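SAM-dependent methyltransferase (Thiobacillus denitrificans, PDB 5EPE) binds S-adenosyl-L-homocysteine, the demethylated product of the methyl donor SAM, and is probably a methyltransferase whose substrate is not established. Local coordinates at residues 187-192 and 234-239; 18-23 and 183-188; 121-126 and 136-141. All blocks are in the same frame, centred on the assembly; numbering follows the deposited sequence.

Contact 1. Residues 187-192 and 234-239; sequences ADQDSW and TREYLG. With NA (sodium ion), chain C; NA (sodium ion), chain B.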
loop_
_atom_site.group_PDB
_atom_site.type_symbol
_atom_site.label_atom_id
_atom_site.label_comp_id
_atom_site.label_asym_id
_atom_site.label_seq_id
_atom_site.Cartn_x
_atom_site.Cartn_y
_atom_site.Cartn_z
ATOM N N ALA A 187 5.039 30.903 0.845
ATOM C CA ALA A 187 4.752 30.676 2.252
ATOM C C ALA A 187 5.349 29.363 2.704
ATOM O O ALA A 187 5.552 28.451 1.923
ATOM C CB ALA A 187 3.247 30.658 2.500
ATOM N N ASP A 188 5.645 29.284 3.988
ATOM C CA ASP A 188 5.896 28.024 4.659
ATOM C C ASP A 188 4.846 27.885 5.751
ATOM O O ASP A 188 3.999 28.779 5.905
ATOM C CB ASP A 188 7.287 27.954 5.189
ATOM C CG ASP A 188 7.592 28.987 6.285
ATOM O OD1 ASP A 188 6.808 29.865 6.700
ATOM O OD2 ASP A 188 8.783 28.987 6.673
ATOM N N GLN A 189 4.891 26.788 6.494
ATOM C CA GLN A 189 3.872 26.586 7.515
ATOM C C GLN A 189 3.877 27.663 8.599
ATOM O O GLN A 189 2.795 28.035 9.068
ATOM C CB GLN A 189 3.944 25.209 8.105
ATOM C CG GLN A 189 3.607 24.148 7.072
ATOM C CD GLN A 189 3.873 22.735 7.575
ATOM O OE1 GLN A 189 4.945 22.432 8.169
ATOM N NE2 GLN A 189 2.865 21.867 7.448
ATOM N N ASP A 190 5.052 28.191 8.945
ATOM C CA ASP A 190 5.168 29.263 9.909
ATOM C C ASP A 190 4.520 30.547 9.470
ATOM O O ASP A 190 3.902 31.246 10.262
ATOM C CB ASP A 190 6.612 29.501 10.307
ATOM C CG ASP A 190 7.198 28.300 11.096
ATOM O OD1 ASP A 190 6.535 27.631 11.950
ATOM O OD2 ASP A 190 8.390 28.005 10.840
ATOM N N SER A 191 4.585 30.850 8.172
ATOM C CA SER A 191 3.938 32.044 7.679
ATOM C C SER A 191 2.431 31.888 7.603
ATOM O O SER A 191 1.706 32.850 7.887
ATOM C CB SER A 191 4.641 32.586 6.407
ATOM O OG SER A 191 4.437 31.801 5.348
ATOM N N TRP A 192 1.951 30.698 7.293
ATOM C CA TRP A 192 0.546 30.403 7.401
ATOM C C TRP A 192 0.056 30.567 8.850
ATOM O O TRP A 192 -1.026 31.099 9.071
ATOM C CB TRP A 192 0.230 28.977 6.927
ATOM C CG TRP A 192 -0.147 28.841 5.469
ATOM C CD1 TRP A 192 0.593 28.307 4.478
ATOM C CD2 TRP A 192 -1.375 29.244 4.881
ATOM N NE1 TRP A 192 -0.074 28.371 3.281
ATOM C CE2 TRP A 192 -1.300 28.939 3.509
ATOM C CE3 TRP A 192 -2.531 29.848 5.381
ATOM C CZ2 TRP A 192 -2.350 29.179 2.650
ATOM C CZ3 TRP A 192 -3.559 30.097 4.522
ATOM C CH2 TRP A 192 -3.449 29.801 3.163
ATOM N N THR A 234 -5.633 23.239 6.224
ATOM C CA THR A 234 -4.788 24.196 5.577
ATOM C C THR A 234 -3.316 23.912 5.813
ATOM O O THR A 234 -2.513 23.979 4.848
ATOM C CB THR A 234 -5.157 25.579 6.089
ATOM O OG1 THR A 234 -6.567 25.737 5.880
ATOM C CG2 THR A 234 -4.397 26.705 5.429
ATOM N N ARG A 235 -2.916 23.714 7.080
ATOM C CA ARG A 235 -1.487 23.743 7.405
ATOM C C ARG A 235 -0.685 22.705 6.628
ATOM O O ARG A 235 0.432 22.950 6.233
ATOM C CB ARG A 235 -1.288 23.590 8.913
ATOM C CG ARG A 235 0.078 23.998 9.379
ATOM C CD ARG A 235 0.211 23.930 10.891
ATOM N NE ARG A 235 1.386 24.680 11.317
ATOM C CZ ARG A 235 2.625 24.199 11.365
ATOM N NH1 ARG A 235 2.868 22.951 11.142
ATOM N NH2 ARG A 235 3.663 25.035 11.673
ATOM N N GLU A 236 -1.251 21.531 6.412
ATOM C CA GLU A 236 -0.602 20.460 5.712
ATOM C C GLU A 236 -0.786 20.485 4.192
ATOM O O GLU A 236 0.094 20.108 3.479
ATOM C CB GLU A 236 -1.134 19.130 6.297
ATOM C CG GLU A 236 -0.567 18.860 7.737
ATOM C CD GLU A 236 0.957 18.702 7.699
ATOM O OE1 GLU A 236 1.435 17.973 6.800
ATOM O OE2 GLU A 236 1.718 19.352 8.462
ATOM N N TYR A 237 -1.932 20.955 3.721
ATOM C CA TYR A 237 -2.312 20.808 2.321
ATOM C C TYR A 237 -2.239 22.068 1.460
ATOM O O TYR A 237 -2.044 21.937 0.237
ATOM C CB TYR A 237 -3.751 20.266 2.264
ATOM C CG TYR A 237 -3.828 18.887 2.764
ATOM C CD1 TYR A 237 -3.422 17.806 1.969
ATOM C CD2 TYR A 237 -4.304 18.629 4.068
ATOM C CE1 TYR A 237 -3.474 16.500 2.439
ATOM C CE2 TYR A 237 -4.341 17.337 4.568
ATOM C CZ TYR A 237 -3.953 16.286 3.745
ATOM O OH TYR A 237 -4.043 15.021 4.221
ATOM N N LEU A 238 -2.407 23.245 2.067
ATOM C CA LEU A 238 -2.543 24.435 1.255
ATOM C C LEU A 238 -1.225 25.197 1.151
ATOM O O LEU A 238 -0.665 25.622 2.169
ATOM C CB LEU A 238 -3.676 25.356 1.716
ATOM C CG LEU A 238 -4.205 26.409 0.680
ATOM C CD1 LEU A 238 -4.732 25.816 -0.639
ATOM C CD2 LEU A 238 -5.332 27.284 1.306
ATOM N N GLY A 239 -0.751 25.348 -0.063
ATOM C CA GLY A 239 0.412 26.203 -0.336
ATOM C C GLY A 239 -0.043 27.623 -0.731
ATOM O O GLY A 239 -1.184 27.833 -1.135
HETATM NA NA NA C . 9.756 27.661 8.780
HETATM NA NA NA B . 11.048 27.961 5.792
HETATM O O HOH W 1 5.492 21.105 10.765
HETATM O O HOH W 2 6.565 24.853 12.015
HETATM O O HOH W 3 10.918 26.378 4.131
HETATM O O HOH W 4 10.658 26.082 7.223
HETATM O O HOH W 5 12.172 30.283 5.687
HETATM O O HOH W 6 11.720 28.683 7.942
HETATM O O HOH W 7 9.969 30.094 9.617
#
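Gln189 lies across Arg235 at about a right angle, and its amide nitrogen is gripped twice by the end of helix 216-237. NE2 donates to Arg235 O over 2.9 Å in a nearly straight bond (N-H...O 170°). The acceptor lies in the amide plane of Gln189, whereas the donor stands above the carbonyl plane of Arg235. The second bond, NE2 to Glu236 OE2, is more bent at 140° and meets the carboxylate from above its plane. With these two partners, the amide orientation is fixed. Water 1 links Gln189 OE1 to Arg235 NH1.

Nearer the backbone, Gln189 CB lies over one face of the Arg235 guanidinium, displaced toward its rim, 3.6 Å from Arg235 NH2. Arg235 is extended from CG to NE. At the guanidinium edge Asp190 OD1 makes only a long salt bridge to NH2, 3.9 Å, which water 2 bridges; Arg235 NE pairs with Asp193.

Trp192 carries the apolar half. Thr234 CG2 sits over its six-membered ring, 3.7 Å from the centroid and 16° off the normal, a CH-pi contact. Leu238 CD2 packs against Trp192 CH2 at 3.7 Å.

Asp188 N-caps helix 189-209 through OD1, while its OD2 bridges two sodium ions, one also bound by Asp190 OD2; Asp188 and Asp190 of neighbouring subunits share in the sodium sites. The contact thus joins the first turn of helix 189-209 to the junction where helix 216-237 passes into strand 238-247, with Pro19 and Tyr230 also packing on Trp192.

Contact 2. Residues 18-23 and 183-188; sequences NPFTPE and EMVLAD. With NA (sodium ion), chain B; NA (sodium ion), chain C; SAH (S-adenosyl-L-homocysteine), chain D.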
loop_
_atom_site.group_PDB
_atom_site.type_symbol
_atom_site.label_atom_id
_atom_site.label_comp_id
_atom_site.label_asym_id
_atom_site.label_seq_id
_atom_site.Cartn_x
_atom_site.Cartn_y
_atom_site.Cartn_z
ATOM N N ASN A 18 -2.297 37.909 4.300
ATOM C CA ASN A 18 -1.957 36.767 3.524
ATOM C C ASN A 18 -0.946 35.986 4.348
ATOM O O ASN A 18 -0.356 36.521 5.272
ATOM C CB ASN A 18 -1.307 37.189 2.184
ATOM C CG ASN A 18 -2.320 37.297 1.059
ATOM O OD1 ASN A 18 -3.110 36.377 0.824
ATOM N ND2 ASN A 18 -2.269 38.383 0.332
ATOM N N PRO A 19 -0.695 34.733 3.972
ATOM C CA PRO A 19 0.291 33.895 4.736
ATOM C C PRO A 19 1.767 34.201 4.425
ATOM O O PRO A 19 2.529 33.364 3.950
ATOM C CB PRO A 19 -0.118 32.478 4.349
ATOM C CG PRO A 19 -0.736 32.611 2.970
ATOM C CD PRO A 19 -1.427 33.938 2.962
ATOM N N PHE A 20 2.177 35.428 4.697
ATOM C CA PHE A 20 3.513 35.886 4.505
ATOM C C PHE A 20 3.913 36.609 5.793
ATOM O O PHE A 20 3.123 37.276 6.392
ATOM C CB PHE A 20 3.591 36.925 3.389
ATOM C CG PHE A 20 4.350 36.492 2.159
ATOM C CD1 PHE A 20 4.426 35.159 1.774
ATOM C CD2 PHE A 20 4.930 37.449 1.368
ATOM C CE1 PHE A 20 5.103 34.796 0.648
ATOM C CE2 PHE A 20 5.649 37.083 0.249
ATOM C CZ PHE A 20 5.718 35.746 -0.097
ATOM N N THR A 21 5.116 36.370 6.252
ATOM C CA THR A 21 5.679 37.133 7.339
ATOM C C THR A 21 6.286 38.442 6.852
ATOM O O THR A 21 6.489 38.621 5.660
ATOM C CB THR A 21 6.795 36.332 7.997
ATOM O OG1 THR A 21 7.798 35.954 7.033
ATOM C CG2 THR A 21 6.238 35.110 8.686
ATOM N N PRO A 22 6.639 39.366 7.785
ATOM C CA PRO A 22 7.473 40.494 7.380
ATOM C C PRO A 22 8.778 40.064 6.712
ATOM O O PRO A 22 9.252 40.722 5.762
ATOM C CB PRO A 22 7.767 41.216 8.708
ATOM C CG PRO A 22 6.613 40.908 9.537
ATOM C CD PRO A 22 6.167 39.514 9.184
ATOM N N GLU A 23 9.359 38.956 7.176
ATOM C CA GLU A 23 10.636 38.527 6.632
ATOM C C GLU A 23 10.442 38.055 5.185
ATOM O O GLU A 23 11.231 38.352 4.304
ATOM C CB GLU A 23 11.238 37.435 7.515
ATOM C CG GLU A 23 11.560 37.849 8.987
ATOM C CD GLU A 23 10.356 38.098 9.986
ATOM O OE1 GLU A 23 9.174 37.783 9.771
ATOM O OE2 GLU A 23 10.601 38.655 11.081
ATOM N N GLU A 183 10.828 34.708 -10.688
ATOM C CA GLU A 183 11.142 34.658 -9.274
ATOM C C GLU A 183 9.930 34.139 -8.535
ATOM O O GLU A 183 8.813 34.186 -9.038
ATOM C CB GLU A 183 11.606 36.013 -8.726
ATOM C CG GLU A 183 13.127 36.089 -8.428
ATOM C CD GLU A 183 13.573 35.340 -7.161
ATOM O OE1 GLU A 183 14.748 35.479 -6.710
ATOM O OE2 GLU A 183 12.719 34.634 -6.551
HETATM N N MSE A 184 10.168 33.694 -7.305
HETATM C CA MSE A 184 9.060 33.311 -6.429
HETATM C C MSE A 184 9.495 33.251 -5.004
HETATM O O MSE A 184 10.648 32.861 -4.704
HETATM C CB MSE A 184 8.326 31.994 -6.804
HETATM C CG MSE A 184 9.261 30.849 -6.680
HETATM SE SE MSE A 184 8.463 29.094 -7.245
HETATM C CE MSE A 184 9.779 27.938 -6.395
ATOM N N VAL A 185 8.549 33.615 -4.127
ATOM C CA VAL A 185 8.748 33.520 -2.675
ATOM C C VAL A 185 7.476 32.853 -2.147
ATOM O O VAL A 185 6.378 33.360 -2.318
ATOM C CB VAL A 185 8.977 34.906 -2.000
ATOM C CG1 VAL A 185 9.141 34.803 -0.474
ATOM C CG2 VAL A 185 10.238 35.568 -2.571
ATOM N N LEU A 186 7.644 31.701 -1.515
ATOM C CA LEU A 186 6.527 30.912 -1.079
ATOM C C LEU A 186 6.304 30.999 0.416
ATOM O O LEU A 186 7.261 31.135 1.166
ATOM C CB LEU A 186 6.752 29.440 -1.525
ATOM C CG LEU A 186 7.000 29.214 -3.034
ATOM C CD1 LEU A 186 6.928 27.715 -3.361
ATOM C CD2 LEU A 186 6.125 29.963 -3.939
ATOM N N ALA A 187 5.039 30.903 0.845
ATOM C CA ALA A 187 4.752 30.676 2.252
ATOM C C ALA A 187 5.349 29.363 2.704
ATOM O O ALA A 187 5.552 28.451 1.923
ATOM C CB ALA A 187 3.247 30.658 2.500
ATOM N N ASP A 188 5.645 29.284 3.988
ATOM C CA ASP A 188 5.896 28.024 4.659
ATOM C C ASP A 188 4.846 27.885 5.751
ATOM O O ASP A 188 3.999 28.779 5.905
ATOM C CB ASP A 188 7.287 27.954 5.189
ATOM C CG ASP A 188 7.592 28.987 6.285
ATOM O OD1 ASP A 188 6.808 29.865 6.700
ATOM O OD2 ASP A 188 8.783 28.987 6.673
HETATM NA NA NA B . 11.048 27.961 5.792
HETATM NA NA NA C . 9.756 27.661 8.780
HETATM N N SAH D . -2.413 42.342 -0.913
HETATM C CA SAH D . -2.850 42.592 0.513
HETATM C CB SAH D . -4.305 42.205 0.697
HETATM C CG SAH D . -4.702 40.746 0.405
HETATM S SD SAH D . -6.309 40.318 1.022
HETATM C C SAH D . -1.986 41.875 1.526
HETATM O O SAH D . -1.314 40.889 1.171
HETATM O OXT SAH D . -1.936 42.246 2.718
HETATM C "C5'" SAH D . -7.479 40.720 -0.308
HETATM C "C4'" SAH D . -7.703 42.232 -0.389
HETATM O "O4'" SAH D . -8.493 42.546 -1.546
HETATM C "C3'" SAH D . -8.434 42.833 0.825
HETATM O "O3'" SAH D . -7.612 43.887 1.360
HETATM C "C2'" SAH D . -9.751 43.387 0.274
HETATM O "O2'" SAH D . -10.126 44.620 0.870
HETATM C "C1'" SAH D . -9.377 43.625 -1.163
HETATM N N9 SAH D . -10.426 43.660 -2.195
HETATM C C8 SAH D . -11.456 42.775 -2.355
HETATM N N7 SAH D . -12.158 43.063 -3.429
HETATM C C5 SAH D . -11.536 44.188 -3.981
HETATM C C6 SAH D . -11.815 44.988 -5.121
HETATM N N6 SAH D . -12.857 44.700 -5.934
HETATM N N1 SAH D . -11.004 46.036 -5.415
HETATM C C2 SAH D . -9.969 46.303 -4.583
HETATM N N3 SAH D . -9.635 45.623 -3.468
HETATM C C4 SAH D . -10.462 44.554 -3.223
HETATM O O HOH W 3 10.918 26.378 4.131
HETATM O O HOH W 4 10.658 26.082 7.223
HETATM O O HOH W 5 12.172 30.283 5.687
HETATM O O HOH W 6 11.720 28.683 7.942
HETATM O O HOH W 7 9.969 30.094 9.617
#
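Phe20 and Val185 make the main apolar contact: Phe20 CZ lies 3.6 Å from Val185 CG1, and the two side chains cross at about a right angle. Val185 CG1 is anti to the backbone N (chi1 178°), which carries this methyl to the ring. A second apolar pair, Pro19 CB and Ala187 CB at 4.2 Å, is looser. Leu28 of helix 22-31 also packs on Val185.

The shortest contacts run between a side chain and a carbonyl oxygen. The rim of the Phe20 ring, not its face, is turned to the backbone of 185-187: CZ approaches Val185 O at 3.3 Å, and CE1 comes within 3.9 Å of Ala187 N. Both backbone atoms lie near the ring plane. Trp240 adds an edge-to-face ring contact to Phe20. On the other segment, Ala187 CB meets Pro19 O at 3.2 Å, the same carbonyl that is probably hydrogen-bonded to Ser191 OG. Pro19 is the centre of an inverse gamma turn, closed by Phe20 N donating to Asn18 O at 2.8 Å.

The polar bonds lie within the segments or lead out of them. Asn18 ND2 donates to the O atom of S-adenosyl-L-homocysteine over 2.8 Å (N-H...O 148°) and is also bonded to Val110 O. Thr21 OG1 caps helix 22-31 through Lys24 N. In the strand, Glu183 OE2 accepts from Met184 N and forms a salt bridge with Arg194 of a neighbouring subunit.

Across the two segments the chemistry therefore consists of van der Waals contacts, some between apolar side chains and the shortest ones of carbon against a backbone carbonyl oxygen, while the polar work is done at the margins: the gamma turn couples this buried packing to the ligand-binding asparagine, and the strand leads to the sodium-binding Asp188.

Contact 3. Residues 121-126 and 136-141; sequences GTITLL and ILMGEP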
loop_
_atom_site.group_PDB
_atom_site.type_symbol
_atom_site.label_atom_id
_atom_site.label_comp_id
_atom_site.label_asym_id
_atom_site.label_seq_id
_atom_site.Cartn_x
_atom_site.Cartn_y
_atom_site.Cartn_z
ATOM N N GLY A 121 -7.269 36.469 -16.030
ATOM C CA GLY A 121 -7.879 37.776 -16.240
ATOM C C GLY A 121 -7.090 38.889 -15.574
ATOM O O GLY A 121 -6.911 40.023 -16.131
ATOM N N THR A 122 -6.632 38.604 -14.358
ATOM C CA THR A 122 -5.879 39.592 -13.595
ATOM C C THR A 122 -4.532 39.892 -14.234
ATOM O O THR A 122 -4.128 41.046 -14.294
ATOM C CB THR A 122 -5.732 39.139 -12.145
ATOM O OG1 THR A 122 -7.031 39.047 -11.549
ATOM C CG2 THR A 122 -4.945 40.159 -11.333
ATOM N N ILE A 123 -3.820 38.859 -14.686
ATOM C CA ILE A 123 -2.590 39.059 -15.421
ATOM C C ILE A 123 -2.839 39.972 -16.632
ATOM O O ILE A 123 -2.081 40.902 -16.886
ATOM C CB ILE A 123 -1.954 37.699 -15.873
ATOM C CG1 ILE A 123 -1.400 36.941 -14.655
ATOM C CG2 ILE A 123 -0.852 37.946 -16.896
ATOM C CD1 ILE A 123 -1.019 35.461 -14.887
ATOM N N THR A 124 -3.899 39.706 -17.387
ATOM C CA THR A 124 -4.216 40.528 -18.556
ATOM C C THR A 124 -4.486 41.969 -18.146
ATOM O O THR A 124 -4.022 42.888 -18.847
ATOM C CB THR A 124 -5.410 39.963 -19.315
ATOM O OG1 THR A 124 -5.048 38.645 -19.673
ATOM C CG2 THR A 124 -5.744 40.743 -20.542
ATOM N N LEU A 125 -5.191 42.179 -17.021
ATOM C CA LEU A 125 -5.441 43.535 -16.553
ATOM C C LEU A 125 -4.132 44.277 -16.168
ATOM O O LEU A 125 -3.920 45.430 -16.567
ATOM C CB LEU A 125 -6.379 43.536 -15.362
ATOM C CG LEU A 125 -6.698 44.882 -14.703
ATOM C CD1 LEU A 125 -7.468 45.801 -15.626
ATOM C CD2 LEU A 125 -7.503 44.630 -13.451
ATOM N N LEU A 126 -3.310 43.635 -15.356
ATOM C CA LEU A 126 -2.061 44.207 -14.841
ATOM C C LEU A 126 -1.118 44.545 -16.000
ATOM O O LEU A 126 -0.437 45.579 -15.994
ATOM C CB LEU A 126 -1.391 43.224 -13.834
ATOM C CG LEU A 126 -2.139 43.022 -12.505
ATOM C CD1 LEU A 126 -1.469 41.931 -11.706
ATOM C CD2 LEU A 126 -2.141 44.310 -11.693
ATOM N N ILE A 136 5.154 41.316 -13.509
ATOM C CA ILE A 136 3.816 41.138 -12.934
ATOM C C ILE A 136 3.980 40.197 -11.712
ATOM O O ILE A 136 4.681 39.169 -11.816
ATOM C CB ILE A 136 2.827 40.534 -13.962
ATOM C CG1 ILE A 136 2.603 41.559 -15.085
ATOM C CG2 ILE A 136 1.537 40.052 -13.296
ATOM C CD1 ILE A 136 1.874 41.076 -16.336
ATOM N N LEU A 137 3.341 40.572 -10.606
ATOM C CA LEU A 137 3.338 39.791 -9.348
ATOM C C LEU A 137 1.962 39.268 -9.059
ATOM O O LEU A 137 1.013 40.045 -9.011
ATOM C CB LEU A 137 3.737 40.617 -8.142
ATOM C CG LEU A 137 5.088 41.192 -8.015
ATOM C CD1 LEU A 137 5.247 41.777 -6.597
ATOM C CD2 LEU A 137 6.149 40.116 -8.224
HETATM N N MSE A 138 1.872 37.954 -8.882
HETATM C CA MSE A 138 0.610 37.282 -8.521
HETATM C C MSE A 138 0.823 36.491 -7.254
HETATM O O MSE A 138 1.720 35.651 -7.187
HETATM C CB MSE A 138 0.205 36.314 -9.639
HETATM C CG MSE A 138 -0.104 37.018 -10.987
HETATM SE SE MSE A 138 -1.656 38.264 -10.828
HETATM C CE MSE A 138 -3.012 36.928 -10.552
ATOM N N GLY A 139 -0.001 36.745 -6.250
ATOM C CA GLY A 139 0.031 36.066 -4.962
ATOM C C GLY A 139 -1.167 35.094 -4.998
ATOM O O GLY A 139 -2.327 35.516 -5.123
ATOM N N GLU A 140 -0.877 33.786 -4.924
ATOM C CA GLU A 140 -1.902 32.770 -5.196
ATOM C C GLU A 140 -1.675 31.475 -4.404
ATOM O O GLU A 140 -0.514 31.078 -4.200
ATOM C CB GLU A 140 -1.930 32.410 -6.699
ATOM C CG GLU A 140 -2.423 33.505 -7.655
ATOM C CD GLU A 140 -3.898 33.765 -7.466
ATOM O OE1 GLU A 140 -4.319 34.936 -7.673
ATOM O OE2 GLU A 140 -4.646 32.794 -7.160
ATOM N N PRO A 141 -2.793 30.794 -4.043
ATOM C CA PRO A 141 -2.719 29.445 -3.506
ATOM C C PRO A 141 -2.488 28.342 -4.510
ATOM O O PRO A 141 -2.709 28.481 -5.743
ATOM C CB PRO A 141 -4.063 29.270 -2.754
ATOM C CG PRO A 141 -4.999 30.256 -3.410
ATOM C CD PRO A 141 -4.185 31.253 -4.188
#
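Met138 pushes its folded side chain from strand 136-141 into a hollow on helix 121-126 lined by Thr122, Ile123 and Leu126. The residue is selenomethionine, and its chain bends at both chi2 (-62°) and chi3 (-68°), so that it presents a compact bump rather than an extended rod. Its selenium touches two walls at equal range, 3.8 Å from Thr122 CG2 and 3.8 Å from Leu126 CD1. The third wall is Ile123, whose CG1 lies 3.9 Å from Met138 CG. The terminal CE rests on Thr122 as well, on the methyl side; the hydroxyl OG1 of that residue is hydrogen-bonded to Gly118 O, just ahead of the helix.

One step along the same face of the strand, Ile136 fills the neighbouring hollow between Ile123 and Leu126. Its two branches divide the work: CG2 meets Leu126 CD1 at 3.9 Å, while CD1 reaches Ile123 CG2 at 4.2 Å. Leu126 CD1 thus rests on both Ile136 and Met138, in the notch where the two meet.

The segment axes approach to 9.2 Å and run at 151°, roughly antiparallel, as expected for a helix leading back to the next strand. Helix 119-127 follows strand 104-110 and precedes strand 134-143, its parallel neighbour: a beta-alpha-beta crossover packing its helix on the sheet, characteristic of the Rossmann-like fold of SAM-dependent methyltransferases.

Overall arrangement
All three contacts reach one mixed sheet, in which strands 134-143, 238-247 and 179-186 lie side by side. Contacts 1 and 2 have centres about 10 Å apart, share Ala187 and Asp188, and touch directly, for example where Trp192 packs on Pro19. The centre of contact 3 is about 21 Å from that of contact 1 and about 16 Å from that of contact 2; contact 3 meets contact 1 through Pro141 against Leu238 and Gly239. Along the chain, contact 3 is nested inside the long loop closed by contact 2 and closes before contact 1 opens. Contact 3 thus belongs to the Rossmann-like core, while contacts 1 and 2 connect the ligand-binding N-terminal segment and later helices with the sodium-bridged subunit interface.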